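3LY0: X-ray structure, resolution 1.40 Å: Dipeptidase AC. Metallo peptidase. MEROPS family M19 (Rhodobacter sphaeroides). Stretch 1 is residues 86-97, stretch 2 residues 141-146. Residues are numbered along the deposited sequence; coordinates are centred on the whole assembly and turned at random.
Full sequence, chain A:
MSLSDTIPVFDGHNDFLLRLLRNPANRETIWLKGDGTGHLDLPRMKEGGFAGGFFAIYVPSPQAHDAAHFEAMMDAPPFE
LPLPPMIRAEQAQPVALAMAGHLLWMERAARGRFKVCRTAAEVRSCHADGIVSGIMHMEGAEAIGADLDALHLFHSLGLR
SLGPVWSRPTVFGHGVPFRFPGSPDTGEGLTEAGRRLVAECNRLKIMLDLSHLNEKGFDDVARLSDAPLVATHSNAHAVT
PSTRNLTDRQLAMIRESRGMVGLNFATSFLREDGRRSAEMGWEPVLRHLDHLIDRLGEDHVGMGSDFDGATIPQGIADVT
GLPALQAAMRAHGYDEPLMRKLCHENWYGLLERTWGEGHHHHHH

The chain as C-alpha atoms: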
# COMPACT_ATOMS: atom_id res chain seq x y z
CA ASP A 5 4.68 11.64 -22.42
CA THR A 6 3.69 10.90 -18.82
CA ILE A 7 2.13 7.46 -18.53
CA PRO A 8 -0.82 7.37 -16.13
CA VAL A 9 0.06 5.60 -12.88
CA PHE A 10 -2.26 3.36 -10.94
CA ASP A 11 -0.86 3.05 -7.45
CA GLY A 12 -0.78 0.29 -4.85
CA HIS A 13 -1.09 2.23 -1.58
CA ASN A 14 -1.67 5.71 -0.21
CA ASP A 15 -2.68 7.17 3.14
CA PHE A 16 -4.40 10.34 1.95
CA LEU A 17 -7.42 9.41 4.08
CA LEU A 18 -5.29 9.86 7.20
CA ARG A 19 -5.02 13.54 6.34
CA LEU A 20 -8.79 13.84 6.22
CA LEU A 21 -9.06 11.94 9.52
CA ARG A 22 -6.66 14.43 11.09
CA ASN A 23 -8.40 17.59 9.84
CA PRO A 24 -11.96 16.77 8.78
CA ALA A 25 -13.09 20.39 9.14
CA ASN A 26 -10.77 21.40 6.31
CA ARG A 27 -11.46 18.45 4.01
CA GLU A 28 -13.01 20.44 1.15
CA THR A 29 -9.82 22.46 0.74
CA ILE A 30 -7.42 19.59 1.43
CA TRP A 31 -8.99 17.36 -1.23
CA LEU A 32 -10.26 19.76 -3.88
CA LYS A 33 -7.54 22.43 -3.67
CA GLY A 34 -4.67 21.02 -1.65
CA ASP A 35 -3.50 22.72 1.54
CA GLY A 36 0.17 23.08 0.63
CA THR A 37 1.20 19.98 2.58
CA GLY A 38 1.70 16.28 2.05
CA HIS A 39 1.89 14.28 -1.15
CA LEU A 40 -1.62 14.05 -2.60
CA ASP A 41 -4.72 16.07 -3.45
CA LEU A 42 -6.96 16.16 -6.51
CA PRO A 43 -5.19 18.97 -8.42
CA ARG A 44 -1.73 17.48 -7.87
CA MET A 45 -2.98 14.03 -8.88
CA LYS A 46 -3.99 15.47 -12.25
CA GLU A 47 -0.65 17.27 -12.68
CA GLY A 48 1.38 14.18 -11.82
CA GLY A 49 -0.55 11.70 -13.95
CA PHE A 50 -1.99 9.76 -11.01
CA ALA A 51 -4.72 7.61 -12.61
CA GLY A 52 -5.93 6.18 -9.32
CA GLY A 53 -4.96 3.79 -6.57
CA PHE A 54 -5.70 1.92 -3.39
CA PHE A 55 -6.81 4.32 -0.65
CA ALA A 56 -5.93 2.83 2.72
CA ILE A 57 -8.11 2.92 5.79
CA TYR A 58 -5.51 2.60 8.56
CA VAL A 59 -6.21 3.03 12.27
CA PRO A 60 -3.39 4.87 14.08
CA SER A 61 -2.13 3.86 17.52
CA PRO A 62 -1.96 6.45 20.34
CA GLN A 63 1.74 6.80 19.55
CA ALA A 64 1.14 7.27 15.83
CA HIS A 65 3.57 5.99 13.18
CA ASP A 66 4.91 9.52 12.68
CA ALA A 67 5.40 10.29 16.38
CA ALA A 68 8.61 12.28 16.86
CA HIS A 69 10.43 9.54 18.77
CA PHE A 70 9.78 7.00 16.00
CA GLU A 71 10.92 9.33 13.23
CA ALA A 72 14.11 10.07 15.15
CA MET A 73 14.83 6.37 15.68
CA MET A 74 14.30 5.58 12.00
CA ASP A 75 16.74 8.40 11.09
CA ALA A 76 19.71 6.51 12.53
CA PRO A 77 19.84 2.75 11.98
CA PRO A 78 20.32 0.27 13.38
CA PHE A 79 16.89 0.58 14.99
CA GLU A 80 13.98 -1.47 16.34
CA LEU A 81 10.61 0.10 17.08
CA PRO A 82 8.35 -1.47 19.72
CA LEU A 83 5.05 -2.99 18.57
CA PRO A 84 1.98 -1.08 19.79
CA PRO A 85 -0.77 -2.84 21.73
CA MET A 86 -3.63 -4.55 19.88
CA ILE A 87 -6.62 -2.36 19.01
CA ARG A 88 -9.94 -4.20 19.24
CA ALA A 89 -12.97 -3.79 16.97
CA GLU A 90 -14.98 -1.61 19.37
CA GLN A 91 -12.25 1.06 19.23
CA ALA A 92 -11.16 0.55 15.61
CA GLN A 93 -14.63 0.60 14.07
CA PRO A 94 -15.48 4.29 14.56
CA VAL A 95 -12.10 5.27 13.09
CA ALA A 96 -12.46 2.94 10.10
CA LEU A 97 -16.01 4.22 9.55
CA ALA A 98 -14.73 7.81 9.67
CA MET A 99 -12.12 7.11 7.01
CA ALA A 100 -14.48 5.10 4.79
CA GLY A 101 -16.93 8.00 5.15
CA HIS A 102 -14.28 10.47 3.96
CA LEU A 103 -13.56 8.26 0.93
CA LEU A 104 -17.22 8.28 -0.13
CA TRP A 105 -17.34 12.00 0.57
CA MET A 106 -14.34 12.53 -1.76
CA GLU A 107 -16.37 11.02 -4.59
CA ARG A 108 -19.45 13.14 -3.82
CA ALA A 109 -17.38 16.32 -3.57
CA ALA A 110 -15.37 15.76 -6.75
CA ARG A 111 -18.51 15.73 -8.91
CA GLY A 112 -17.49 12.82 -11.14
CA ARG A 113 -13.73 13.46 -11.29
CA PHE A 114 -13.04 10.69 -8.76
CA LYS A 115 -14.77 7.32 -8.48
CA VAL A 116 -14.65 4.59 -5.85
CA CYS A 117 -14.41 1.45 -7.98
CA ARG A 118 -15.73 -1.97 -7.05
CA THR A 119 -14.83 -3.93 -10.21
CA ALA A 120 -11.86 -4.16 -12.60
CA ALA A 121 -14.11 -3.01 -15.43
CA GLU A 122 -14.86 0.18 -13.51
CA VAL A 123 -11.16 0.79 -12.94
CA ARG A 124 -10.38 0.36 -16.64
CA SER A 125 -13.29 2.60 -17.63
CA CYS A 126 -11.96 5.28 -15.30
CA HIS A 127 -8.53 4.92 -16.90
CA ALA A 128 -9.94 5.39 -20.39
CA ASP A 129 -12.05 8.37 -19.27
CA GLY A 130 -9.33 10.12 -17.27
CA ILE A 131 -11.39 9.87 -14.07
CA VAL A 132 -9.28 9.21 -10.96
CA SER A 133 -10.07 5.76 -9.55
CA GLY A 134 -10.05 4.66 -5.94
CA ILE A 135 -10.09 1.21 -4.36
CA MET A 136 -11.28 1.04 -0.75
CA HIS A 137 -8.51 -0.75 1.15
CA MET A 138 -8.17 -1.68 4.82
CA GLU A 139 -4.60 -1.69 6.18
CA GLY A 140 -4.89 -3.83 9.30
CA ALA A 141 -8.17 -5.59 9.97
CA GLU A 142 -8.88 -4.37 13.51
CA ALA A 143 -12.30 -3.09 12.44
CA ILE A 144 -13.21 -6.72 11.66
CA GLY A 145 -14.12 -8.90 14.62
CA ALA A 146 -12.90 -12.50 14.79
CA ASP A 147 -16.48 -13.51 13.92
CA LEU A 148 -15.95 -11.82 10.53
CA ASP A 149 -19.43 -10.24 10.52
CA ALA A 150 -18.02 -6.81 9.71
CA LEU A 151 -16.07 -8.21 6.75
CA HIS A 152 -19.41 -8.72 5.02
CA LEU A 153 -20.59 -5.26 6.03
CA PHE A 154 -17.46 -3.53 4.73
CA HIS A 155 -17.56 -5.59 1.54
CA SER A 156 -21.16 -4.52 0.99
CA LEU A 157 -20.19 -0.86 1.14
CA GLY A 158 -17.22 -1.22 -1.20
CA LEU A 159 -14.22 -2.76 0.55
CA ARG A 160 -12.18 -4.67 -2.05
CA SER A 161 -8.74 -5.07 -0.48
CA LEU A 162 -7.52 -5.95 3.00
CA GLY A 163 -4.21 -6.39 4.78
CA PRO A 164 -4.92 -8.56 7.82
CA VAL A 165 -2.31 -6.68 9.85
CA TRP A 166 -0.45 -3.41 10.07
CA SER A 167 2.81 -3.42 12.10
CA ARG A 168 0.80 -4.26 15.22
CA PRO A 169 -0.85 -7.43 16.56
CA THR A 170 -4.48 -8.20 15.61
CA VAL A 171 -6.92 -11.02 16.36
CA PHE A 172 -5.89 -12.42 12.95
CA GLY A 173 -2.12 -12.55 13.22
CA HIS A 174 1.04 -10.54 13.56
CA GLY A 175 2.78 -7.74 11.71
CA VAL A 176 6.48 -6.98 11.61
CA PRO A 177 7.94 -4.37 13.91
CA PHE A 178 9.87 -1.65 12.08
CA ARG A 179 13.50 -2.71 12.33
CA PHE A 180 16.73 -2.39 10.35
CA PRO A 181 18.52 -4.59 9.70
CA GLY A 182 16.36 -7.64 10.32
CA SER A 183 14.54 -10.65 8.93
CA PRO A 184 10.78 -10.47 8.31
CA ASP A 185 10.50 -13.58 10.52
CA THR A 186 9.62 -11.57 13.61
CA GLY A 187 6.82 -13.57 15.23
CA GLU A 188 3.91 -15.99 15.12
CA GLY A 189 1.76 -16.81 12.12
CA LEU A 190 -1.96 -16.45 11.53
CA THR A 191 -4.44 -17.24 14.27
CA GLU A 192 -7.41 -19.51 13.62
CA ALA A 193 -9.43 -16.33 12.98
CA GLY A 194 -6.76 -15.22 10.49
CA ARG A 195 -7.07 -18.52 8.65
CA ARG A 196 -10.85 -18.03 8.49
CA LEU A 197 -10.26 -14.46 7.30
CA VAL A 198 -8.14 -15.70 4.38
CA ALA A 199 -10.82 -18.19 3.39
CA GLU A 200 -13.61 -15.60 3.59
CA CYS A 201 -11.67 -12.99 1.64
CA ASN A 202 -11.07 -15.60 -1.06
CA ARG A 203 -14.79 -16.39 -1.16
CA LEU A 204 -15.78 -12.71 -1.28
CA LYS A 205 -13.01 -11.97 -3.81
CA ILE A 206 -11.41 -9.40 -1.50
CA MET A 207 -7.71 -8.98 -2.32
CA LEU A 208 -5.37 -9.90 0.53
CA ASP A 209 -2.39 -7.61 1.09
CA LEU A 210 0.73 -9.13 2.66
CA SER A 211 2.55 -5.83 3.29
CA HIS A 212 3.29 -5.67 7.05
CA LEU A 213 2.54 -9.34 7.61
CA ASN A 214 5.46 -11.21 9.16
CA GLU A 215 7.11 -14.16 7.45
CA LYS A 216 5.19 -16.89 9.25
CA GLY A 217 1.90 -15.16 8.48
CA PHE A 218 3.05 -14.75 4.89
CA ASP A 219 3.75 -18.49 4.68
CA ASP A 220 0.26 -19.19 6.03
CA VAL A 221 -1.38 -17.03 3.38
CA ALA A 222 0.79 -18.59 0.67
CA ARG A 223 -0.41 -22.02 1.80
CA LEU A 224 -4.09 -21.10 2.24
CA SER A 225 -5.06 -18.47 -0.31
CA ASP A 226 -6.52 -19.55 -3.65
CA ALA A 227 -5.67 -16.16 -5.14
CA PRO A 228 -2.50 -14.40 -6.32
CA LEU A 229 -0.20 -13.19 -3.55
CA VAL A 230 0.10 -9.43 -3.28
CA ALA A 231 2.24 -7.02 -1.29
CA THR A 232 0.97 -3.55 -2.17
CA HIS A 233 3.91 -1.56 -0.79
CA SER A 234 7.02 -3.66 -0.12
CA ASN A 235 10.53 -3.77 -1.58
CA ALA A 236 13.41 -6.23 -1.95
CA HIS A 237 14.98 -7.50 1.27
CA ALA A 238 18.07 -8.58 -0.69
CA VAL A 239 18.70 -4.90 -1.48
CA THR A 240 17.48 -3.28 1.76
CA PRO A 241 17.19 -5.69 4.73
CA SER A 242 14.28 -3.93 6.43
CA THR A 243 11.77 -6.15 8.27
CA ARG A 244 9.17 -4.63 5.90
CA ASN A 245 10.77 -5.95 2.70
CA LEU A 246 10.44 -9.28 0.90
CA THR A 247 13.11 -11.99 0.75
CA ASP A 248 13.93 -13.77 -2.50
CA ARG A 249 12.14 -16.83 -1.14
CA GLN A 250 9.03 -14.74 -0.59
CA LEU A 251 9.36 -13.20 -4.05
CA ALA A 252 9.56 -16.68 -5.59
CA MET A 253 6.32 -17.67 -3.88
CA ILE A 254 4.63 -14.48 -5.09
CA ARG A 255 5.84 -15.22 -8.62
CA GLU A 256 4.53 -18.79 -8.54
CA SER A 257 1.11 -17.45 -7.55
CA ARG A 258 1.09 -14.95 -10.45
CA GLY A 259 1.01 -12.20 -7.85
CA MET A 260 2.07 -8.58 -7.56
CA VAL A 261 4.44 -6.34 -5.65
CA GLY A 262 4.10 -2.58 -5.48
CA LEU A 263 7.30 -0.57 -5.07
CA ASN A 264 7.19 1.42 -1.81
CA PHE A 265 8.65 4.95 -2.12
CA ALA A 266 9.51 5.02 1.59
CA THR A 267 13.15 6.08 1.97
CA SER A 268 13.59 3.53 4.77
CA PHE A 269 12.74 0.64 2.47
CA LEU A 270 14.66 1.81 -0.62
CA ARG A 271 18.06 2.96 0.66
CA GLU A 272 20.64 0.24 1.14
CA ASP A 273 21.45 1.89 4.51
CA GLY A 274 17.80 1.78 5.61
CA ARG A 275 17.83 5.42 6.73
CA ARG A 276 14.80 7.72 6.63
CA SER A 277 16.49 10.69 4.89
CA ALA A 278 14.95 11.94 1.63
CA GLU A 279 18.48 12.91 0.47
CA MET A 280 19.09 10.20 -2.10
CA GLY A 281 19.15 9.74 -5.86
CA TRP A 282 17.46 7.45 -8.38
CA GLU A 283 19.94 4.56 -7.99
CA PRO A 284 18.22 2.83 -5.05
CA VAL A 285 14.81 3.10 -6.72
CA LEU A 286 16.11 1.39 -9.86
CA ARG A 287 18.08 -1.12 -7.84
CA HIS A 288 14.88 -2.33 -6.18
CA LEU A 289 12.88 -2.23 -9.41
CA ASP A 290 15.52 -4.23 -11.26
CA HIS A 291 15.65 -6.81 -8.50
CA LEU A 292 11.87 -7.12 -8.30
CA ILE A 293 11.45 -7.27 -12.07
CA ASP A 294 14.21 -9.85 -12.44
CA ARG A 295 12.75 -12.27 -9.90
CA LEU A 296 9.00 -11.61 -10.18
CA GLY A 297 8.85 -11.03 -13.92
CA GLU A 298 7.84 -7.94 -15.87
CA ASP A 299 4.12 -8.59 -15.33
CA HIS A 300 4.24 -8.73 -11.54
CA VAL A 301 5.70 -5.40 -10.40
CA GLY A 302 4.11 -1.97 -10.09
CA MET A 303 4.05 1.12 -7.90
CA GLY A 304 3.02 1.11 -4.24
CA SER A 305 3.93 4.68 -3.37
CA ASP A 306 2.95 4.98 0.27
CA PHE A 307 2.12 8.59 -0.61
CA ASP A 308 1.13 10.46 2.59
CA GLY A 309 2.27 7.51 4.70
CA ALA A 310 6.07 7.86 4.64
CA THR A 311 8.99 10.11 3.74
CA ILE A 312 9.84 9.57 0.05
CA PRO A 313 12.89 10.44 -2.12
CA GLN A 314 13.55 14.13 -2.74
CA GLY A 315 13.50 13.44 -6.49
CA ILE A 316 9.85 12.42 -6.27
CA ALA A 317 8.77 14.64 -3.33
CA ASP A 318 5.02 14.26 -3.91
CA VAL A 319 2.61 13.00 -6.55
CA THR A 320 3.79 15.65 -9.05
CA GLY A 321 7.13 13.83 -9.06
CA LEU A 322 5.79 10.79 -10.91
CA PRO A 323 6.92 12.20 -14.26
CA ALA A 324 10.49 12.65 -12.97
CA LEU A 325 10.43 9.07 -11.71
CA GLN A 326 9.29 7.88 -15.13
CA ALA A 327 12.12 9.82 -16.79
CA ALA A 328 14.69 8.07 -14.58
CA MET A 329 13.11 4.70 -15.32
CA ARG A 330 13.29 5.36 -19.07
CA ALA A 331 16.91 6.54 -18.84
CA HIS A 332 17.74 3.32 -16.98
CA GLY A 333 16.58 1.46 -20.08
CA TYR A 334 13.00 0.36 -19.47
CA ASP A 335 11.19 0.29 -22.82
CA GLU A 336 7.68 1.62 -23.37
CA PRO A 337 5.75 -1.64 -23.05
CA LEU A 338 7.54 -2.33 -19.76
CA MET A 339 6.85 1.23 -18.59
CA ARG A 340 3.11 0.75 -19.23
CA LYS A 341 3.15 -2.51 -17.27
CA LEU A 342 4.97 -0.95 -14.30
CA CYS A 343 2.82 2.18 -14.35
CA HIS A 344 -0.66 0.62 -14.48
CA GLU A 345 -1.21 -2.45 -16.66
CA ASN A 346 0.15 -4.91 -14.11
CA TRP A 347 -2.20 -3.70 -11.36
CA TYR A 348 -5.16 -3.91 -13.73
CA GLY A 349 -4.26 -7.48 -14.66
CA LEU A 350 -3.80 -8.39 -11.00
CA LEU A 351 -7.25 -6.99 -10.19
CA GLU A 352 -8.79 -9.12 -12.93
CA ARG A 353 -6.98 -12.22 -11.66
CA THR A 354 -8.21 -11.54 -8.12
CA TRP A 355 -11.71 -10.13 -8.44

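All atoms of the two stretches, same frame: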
# COMPACT_ATOMS: atom_id res chain seq x y z
N MET A 86 -2.52 -4.22 20.76
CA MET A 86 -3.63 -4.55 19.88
C MET A 86 -4.78 -3.55 20.07
O MET A 86 -5.07 -3.13 21.19
CB MET A 86 -4.10 -5.99 20.17
CG MET A 86 -5.17 -6.55 19.21
SD MET A 86 -5.57 -8.30 19.50
CE MET A 86 -4.83 -8.50 21.11
N ILE A 87 -5.41 -3.16 18.97
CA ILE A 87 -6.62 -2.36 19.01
C ILE A 87 -7.78 -3.28 18.65
O ILE A 87 -7.71 -3.99 17.65
CB ILE A 87 -6.55 -1.17 18.02
CG1 ILE A 87 -5.37 -0.26 18.35
CG2 ILE A 87 -7.86 -0.37 18.03
CD1 ILE A 87 -5.14 0.82 17.31
N ARG A 88 -8.82 -3.31 19.48
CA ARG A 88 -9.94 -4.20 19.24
C ARG A 88 -11.01 -3.51 18.40
O ARG A 88 -10.99 -2.29 18.24
CB ARG A 88 -10.54 -4.71 20.56
CG ARG A 88 -9.54 -5.50 21.41
CD ARG A 88 -8.92 -6.66 20.63
NE ARG A 88 -9.86 -7.76 20.45
CZ ARG A 88 -10.03 -8.74 21.34
NH1 ARG A 88 -10.91 -9.70 21.10
NH2 ARG A 88 -9.33 -8.75 22.47
N ALA A 89 -11.94 -4.30 17.88
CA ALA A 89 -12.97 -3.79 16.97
C ALA A 89 -13.79 -2.61 17.52
O ALA A 89 -14.05 -1.65 16.80
CB ALA A 89 -13.88 -4.93 16.49
N GLU A 90 -14.18 -2.68 18.79
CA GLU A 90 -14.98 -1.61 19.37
C GLU A 90 -14.31 -0.23 19.23
O GLU A 90 -14.99 0.77 19.00
CB GLU A 90 -15.27 -1.92 20.84
CG GLU A 90 -16.12 -0.89 21.56
CD GLU A 90 -16.32 -1.25 23.03
OE1 GLU A 90 -17.41 -1.76 23.37
OE2 GLU A 90 -15.39 -1.03 23.83
N GLN A 91 -12.99 -0.19 19.35
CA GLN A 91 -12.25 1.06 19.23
C GLN A 91 -11.88 1.38 17.78
O GLN A 91 -11.82 2.55 17.38
CB GLN A 91 -10.98 1.03 20.09
CG GLN A 91 -11.23 1.24 21.57
CD GLN A 91 -12.10 0.16 22.18
OE1 GLN A 91 -11.74 -1.02 22.17
NE2 GLN A 91 -13.26 0.55 22.72
N ALA A 92 -11.60 0.35 16.99
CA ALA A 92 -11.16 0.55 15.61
C ALA A 92 -12.32 0.93 14.70
O ALA A 92 -12.14 1.69 13.74
CB ALA A 92 -10.45 -0.70 15.08
N GLN A 93 -13.51 0.41 14.99
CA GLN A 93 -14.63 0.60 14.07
C GLN A 93 -15.03 2.05 13.80
O GLN A 93 -15.22 2.41 12.64
CB GLN A 93 -15.83 -0.28 14.45
CG GLN A 93 -15.60 -1.72 14.05
CD GLN A 93 -16.70 -2.66 14.47
OE1 GLN A 93 -17.53 -2.34 15.32
NE2 GLN A 93 -16.71 -3.85 13.87
N PRO A 94 -15.13 2.89 14.83
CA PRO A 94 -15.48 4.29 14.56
C PRO A 94 -14.43 4.98 13.68
O PRO A 94 -14.76 5.83 12.85
CB PRO A 94 -15.54 4.92 15.96
CG PRO A 94 -15.85 3.77 16.87
CD PRO A 94 -15.14 2.58 16.28
N VAL A 95 -13.16 4.61 13.85
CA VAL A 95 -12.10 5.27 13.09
C VAL A 95 -12.17 4.80 11.63
O VAL A 95 -12.08 5.62 10.71
CB VAL A 95 -10.69 5.02 13.69
CG1 VAL A 95 -9.63 5.68 12.82
CG2 VAL A 95 -10.61 5.56 15.11
N ALA A 96 -12.36 3.50 11.44
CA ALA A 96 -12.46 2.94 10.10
C ALA A 96 -13.70 3.49 9.39
O ALA A 96 -13.67 3.79 8.20
CB ALA A 96 -12.51 1.42 10.15
N LEU A 97 -14.81 3.60 10.12
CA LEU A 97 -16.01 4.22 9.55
C LEU A 97 -15.76 5.68 9.16
O LEU A 97 -16.22 6.12 8.12
CB LEU A 97 -17.21 4.12 10.49
CG LEU A 97 -17.85 2.74 10.64
CD1 LEU A 97 -18.99 2.82 11.63
CD2 LEU A 97 -18.36 2.23 9.29
N ALA A 141 -6.76 -5.22 9.95
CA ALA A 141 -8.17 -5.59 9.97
C ALA A 141 -8.82 -5.47 11.35
O ALA A 141 -9.76 -6.20 11.65
CB ALA A 141 -8.34 -7.00 9.42
N GLU A 142 -8.34 -4.54 12.17
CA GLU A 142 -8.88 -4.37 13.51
C GLU A 142 -10.37 -4.06 13.53
O GLU A 142 -11.06 -4.41 14.49
CB GLU A 142 -8.16 -3.25 14.24
CG GLU A 142 -6.73 -3.57 14.61
CD GLU A 142 -5.72 -3.15 13.56
OE1 GLU A 142 -6.09 -2.77 12.43
OE2 GLU A 142 -4.52 -3.21 13.90
N ALA A 143 -10.88 -3.40 12.49
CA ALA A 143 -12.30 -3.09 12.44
C ALA A 143 -13.15 -4.32 12.14
O ALA A 143 -14.38 -4.23 12.12
CB ALA A 143 -12.56 -2.00 11.43
N ILE A 144 -12.51 -5.46 11.89
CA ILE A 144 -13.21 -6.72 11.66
C ILE A 144 -13.07 -7.61 12.89
O ILE A 144 -11.96 -7.94 13.31
CB ILE A 144 -12.61 -7.48 10.44
CG1 ILE A 144 -12.43 -6.55 9.22
CG2 ILE A 144 -13.47 -8.70 10.10
CD1 ILE A 144 -13.69 -5.85 8.79
N GLY A 145 -14.19 -7.98 13.50
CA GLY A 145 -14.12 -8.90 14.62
C GLY A 145 -13.73 -10.29 14.17
O GLY A 145 -13.82 -10.62 12.99
N ALA A 146 -13.30 -11.13 15.12
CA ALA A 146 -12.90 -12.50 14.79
C ALA A 146 -14.05 -13.31 14.19
O ALA A 146 -13.84 -14.27 13.45
CB ALA A 146 -12.33 -13.20 16.02
O HOH W 1 -4.18 -3.91 16.47

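Glu142 and Ala143 form the centre of this contact. They are the two middle residues of a type I beta turn that runs from Ala141 to Ile144 and is closed by a hydrogen bond from Ile144 N to Ala141 O (2.9 Å). The turn packs against the loop at Ile87 and the first turns of the helix that starts at Ala89. The CA-to-CB bonds of Ala141 and Ile144 point away from stretch 1, and the two residues between them make most of the contact.

Glu142 has the largest covered area. Its CB lies 3.5 Å from Ala92 CB, and its CG lies 3.2 Å from Ile87 O. The aliphatic part of the side chain thus lies against both the loop at Ile87 and the helix at Ala92. The carboxylate is linked to the backbone of Ile87 by water 1, which donates to Glu142 OE2 (2.7 Å) and accepts from Ile87 N (2.9 Å). Glu142 OE2 also has a hydrogen-bonding partner elsewhere in the structure. The main chain contributes too: Glu142 O is 3.2 Å from Ala89 CA in a CA-H...O contact, with an angle of 133° at the hydrogen.

Ala143 is covered almost as much. Its methyl group packs on the helix, with Ala143 CB 3.7 Å from Ala96 CB and 4.4 Å from Ala92 CB. Ala92 and Ala96 are one helical turn apart, and both point toward stretch 2. The backbones come nearest at Ala89 and Ala143, whose CA atoms are 4.6 Å apart.

Gln93 makes the only direct hydrogen bond between the stretches. Its CA-to-CB bond points sideways, but the end of the side chain comes nearer. Gln93 NE2 donates to Ala143 O at 2.9 Å, and the angle of 166° is close to linear. Gln93 CG also lies 4.0 Å from Ala143 CB, so one side chain gives both polar and apolar contact.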